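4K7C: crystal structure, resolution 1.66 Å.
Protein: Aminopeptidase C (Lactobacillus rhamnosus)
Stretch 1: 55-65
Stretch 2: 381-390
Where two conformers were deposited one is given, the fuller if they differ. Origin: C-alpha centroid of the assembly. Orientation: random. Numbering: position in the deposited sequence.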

# COMPACT_ATOMS: atom_id res chain seq x y z
N GLU A 55 3.26 34.30 18.97
CA GLU A 55 3.71 33.01 18.51
C GLU A 55 5.18 32.82 18.72
O GLU A 55 5.99 33.58 18.14
N LEU A 56 5.56 31.80 19.47
CA LEU A 56 6.98 31.49 19.66
C LEU A 56 7.49 30.69 18.46
O LEU A 56 6.75 29.91 17.83
N ASP A 57 8.78 30.83 18.22
CA ASP A 57 9.39 30.09 17.13
C ASP A 57 9.94 28.77 17.73
O ASP A 57 10.96 28.78 18.44
N THR A 58 9.25 27.65 17.53
CA THR A 58 9.60 26.40 18.24
C THR A 58 10.00 25.22 17.35
O THR A 58 10.31 24.13 17.84
N GLY A 59 10.01 25.43 16.04
CA GLY A 59 10.52 24.40 15.11
C GLY A 59 9.68 23.08 15.10
O GLY A 59 8.47 23.10 15.32
N ALA A 60 10.34 21.99 14.72
CA ALA A 60 9.66 20.77 14.39
C ALA A 60 9.32 19.97 15.64
O ALA A 60 10.02 20.02 16.68
N VAL A 61 8.19 19.24 15.54
CA VAL A 61 7.74 18.38 16.65
C VAL A 61 8.46 17.05 16.82
O VAL A 61 9.16 16.53 15.91
N SER A 62 8.31 16.50 18.03
CA SER A 62 8.81 15.18 18.37
C SER A 62 7.61 14.19 18.28
O SER A 62 6.45 14.60 18.01
N ASN A 63 7.86 12.92 18.49
CA ASN A 63 6.86 11.87 18.33
C ASN A 63 7.14 10.75 19.29
O ASN A 63 8.16 10.03 19.18
N GLN A 64 6.25 10.60 20.27
CA GLN A 64 6.31 9.58 21.31
C GLN A 64 5.93 8.18 20.87
O GLN A 64 6.18 7.20 21.58
N LYS A 65 5.33 8.07 19.69
CA LYS A 65 4.92 6.79 19.16
C LYS A 65 3.97 6.06 20.09
O LYS A 65 3.15 6.72 20.74
N TRP A 381 -5.30 29.13 21.09
CA TRP A 381 -4.00 28.84 21.66
C TRP A 381 -3.32 27.87 20.72
O TRP A 381 -3.94 26.92 20.16
N LYS A 382 -2.01 28.08 20.55
CA LYS A 382 -1.20 27.24 19.71
C LYS A 382 -0.55 26.16 20.56
O LYS A 382 0.06 26.40 21.63
N VAL A 383 -0.65 24.93 20.07
CA VAL A 383 -0.32 23.76 20.88
C VAL A 383 0.71 22.87 20.19
O VAL A 383 0.47 22.33 19.08
N GLU A 384 1.85 22.70 20.82
CA GLU A 384 2.80 21.72 20.32
C GLU A 384 2.48 20.35 20.82
O GLU A 384 2.47 20.08 22.03
N ASN A 385 2.18 19.44 19.87
CA ASN A 385 1.89 18.07 20.23
C ASN A 385 3.14 17.23 20.00
O ASN A 385 4.11 17.76 19.53
N SER A 386 3.10 15.97 20.43
CA SER A 386 4.26 15.04 20.40
C SER A 386 3.86 13.74 19.70
O SER A 386 4.22 12.60 20.09
N TRP A 387 3.05 13.89 18.64
CA TRP A 387 2.57 12.76 17.86
C TRP A 387 3.14 12.75 16.46
O TRP A 387 2.58 12.08 15.56
N GLY A 388 4.21 13.52 16.25
CA GLY A 388 4.88 13.69 14.95
C GLY A 388 4.09 14.63 14.04
O GLY A 388 3.02 15.22 14.41
N GLU A 389 4.58 14.73 12.84
CA GLU A 389 4.16 15.82 11.89
C GLU A 389 2.95 15.52 11.03
O GLU A 389 2.48 16.44 10.33
N LYS A 390 2.45 14.30 11.06
CA LYS A 390 1.34 13.96 10.18
C LYS A 390 -0.06 14.14 10.76
O LYS A 390 -1.03 13.66 10.14

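The side chain at the centre of this contact is Val-61, which loses more surface to the other stretch than any other residue here. Its CB points toward the second stretch, and chi1 in the m well (-53°) spreads the two methyls over different neighbours. CG1 lies 4.1 Å from CG of Glu-384, so that it rests on the aliphatic part of an acidic side chain, while CG2 comes within 3.4 Å of the carbonyl carbon C of Gly-388 and 3.9 Å from CG of Glu-389. A short, branched, apolar residue suits this place, because it fills the space beside a turning backbone without bringing in a polar group that would need a partner.

Ser-386 covers the next largest area, and it works through both backbone and side chain. Its O accepts a hydrogen bond from N of Gln-64 at 2.9 Å, nearly straight at 169°. Its side chain, in the p rotamer, donates from OG to OE1 of Gln-64 at 2.6 Å. Gln-64 starts out sideways, but chi1 p and chi2 t carry its amide back to the second stretch, where OE1 also lies at the edge of the Trp-387 ring, 3.9 Å from CD1. The small hydroxyl and the long amide thus complement each other in length, and the pairing buries both polar ends with a partner.

Between these two anchors, O of Ser-62 accepts a hydrogen bond from N of Gly-388 at 3.0 Å. The positive phi of Gly-388 favours glycine, and a CB here would sit 2.7 Å from ND2 of Asn-63, a clash.

Glu-384, the third major contributor, points toward the first stretch in an extended t,t conformation. Its OE2 reaches the loop through water 3, which donates to OE2 at 2.8 Å and to O of Asn-385 at 2.7 Å, and accepts from N of Ser-62 at 2.9 Å. Water 2 plays a similar part nearby, accepting from N of Val-61 at 3.0 Å and donating to OE2 of Glu-389 at 2.7 Å.

At the far end, Lys-382 extends through four t torsions to a salt bridge, its NZ 2.8 Å from OE2 of Glu-55. The same NZ donates to water 1 at 2.8 Å, and that water donates to O of Leu-56 at 2.7 Å and lies 2.8 Å from OG1 of Thr-58, to which it is also hydrogen-bonded. A long, flexible cation suits a place where the backbones stand well apart.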

# COMPACT_ATOMS: atom_id res chain seq x y z
CB GLU A 55 3.38 32.88 17.05
CG GLU A 55 3.58 31.45 16.55
CD GLU A 55 3.12 31.30 15.09
OE1 GLU A 55 3.09 32.31 14.37
OE2 GLU A 55 2.79 30.20 14.65
CB LEU A 56 7.21 30.66 20.94
CG LEU A 56 6.51 31.24 22.20
CD1 LEU A 56 6.75 30.40 23.44
CD2 LEU A 56 6.81 32.66 22.45
CB ASP A 57 10.45 30.99 16.53
CG ASP A 57 11.21 30.33 15.41
OD1 ASP A 57 10.79 29.19 15.00
OD2 ASP A 57 12.23 30.94 14.97
CB THR A 58 8.47 25.96 19.19
OG1 THR A 58 7.24 25.83 18.46
CG2 THR A 58 8.27 26.95 20.40
CB ALA A 60 10.48 19.92 13.40
CB VAL A 61 6.20 18.12 16.55
CG1 VAL A 61 5.40 19.46 16.43
CG2 VAL A 61 5.86 17.25 15.35
CB SER A 62 9.43 15.21 19.80
OG SER A 62 8.53 15.77 20.74
CB ASN A 63 6.92 11.30 16.89
CG ASN A 63 5.76 10.37 16.61
OD1 ASN A 63 5.00 10.00 17.50
ND2 ASN A 63 5.65 9.96 15.37
CB GLN A 64 5.45 10.05 22.48
CG GLN A 64 3.94 9.85 22.28
CD GLN A 64 3.15 10.63 23.25
OE1 GLN A 64 3.29 11.85 23.37
NE2 GLN A 64 2.41 9.92 24.05
CB LYS A 65 6.16 6.02 18.71
CG LYS A 65 6.85 6.83 17.63
CD LYS A 65 7.90 6.03 16.89
CE LYS A 65 8.54 6.84 15.75
NZ LYS A 65 9.71 6.13 15.15
CB TRP A 381 -4.16 28.14 23.00
CG TRP A 381 -4.94 28.95 24.01
CD1 TRP A 381 -6.29 29.04 24.10
CD2 TRP A 381 -4.41 29.66 25.14
NE1 TRP A 381 -6.66 29.90 25.14
CE2 TRP A 381 -5.51 30.28 25.79
CE3 TRP A 381 -3.08 29.94 25.59
CZ2 TRP A 381 -5.35 31.10 26.90
CZ3 TRP A 381 -2.93 30.70 26.73
CH2 TRP A 381 -4.04 31.30 27.36
CB LYS A 382 -0.14 28.02 18.96
CG LYS A 382 0.77 27.19 18.07
CD LYS A 382 1.78 28.03 17.30
CE LYS A 382 2.36 27.19 16.16
NZ LYS A 382 3.63 27.72 15.63
CB VAL A 383 -1.58 22.92 21.20
CG1 VAL A 383 -1.26 21.62 21.97
CG2 VAL A 383 -2.46 23.77 21.98
CB GLU A 384 4.29 22.07 20.72
CG GLU A 384 5.27 20.98 20.21
CD GLU A 384 6.70 21.27 20.58
OE1 GLU A 384 6.89 22.18 21.42
OE2 GLU A 384 7.59 20.52 20.16
CB ASN A 385 0.67 17.47 19.50
CG ASN A 385 -0.05 16.37 20.31
OD1 ASN A 385 0.42 15.84 21.32
ND2 ASN A 385 -1.25 16.03 19.86
CB SER A 386 4.79 14.75 21.83
OG SER A 386 3.78 14.29 22.73
CB TRP A 387 1.02 12.78 17.77
CG TRP A 387 0.35 12.56 19.04
CD1 TRP A 387 0.90 12.09 20.24
CD2 TRP A 387 -1.07 12.80 19.32
NE1 TRP A 387 -0.10 12.04 21.19
CE2 TRP A 387 -1.29 12.50 20.67
CE3 TRP A 387 -2.14 13.25 18.54
CZ2 TRP A 387 -2.56 12.57 21.26
CZ3 TRP A 387 -3.43 13.40 19.15
CH2 TRP A 387 -3.61 13.09 20.50
CB GLU A 389 5.28 16.18 10.92
CG GLU A 389 6.50 16.74 11.56
CD GLU A 389 7.51 17.29 10.58
OE1 GLU A 389 7.73 16.63 9.49
OE2 GLU A 389 8.11 18.35 10.92
CB LYS A 390 1.52 12.54 9.71
CG LYS A 390 2.78 12.40 8.86
CD LYS A 390 3.00 10.94 8.50
CE LYS A 390 3.98 10.87 7.33
NZ LYS A 390 4.59 9.51 7.23
O HOH W 1 5.21 27.73 18.00
O HOH W 2 6.93 19.79 12.89
O HOH W 3 6.76 17.82 20.08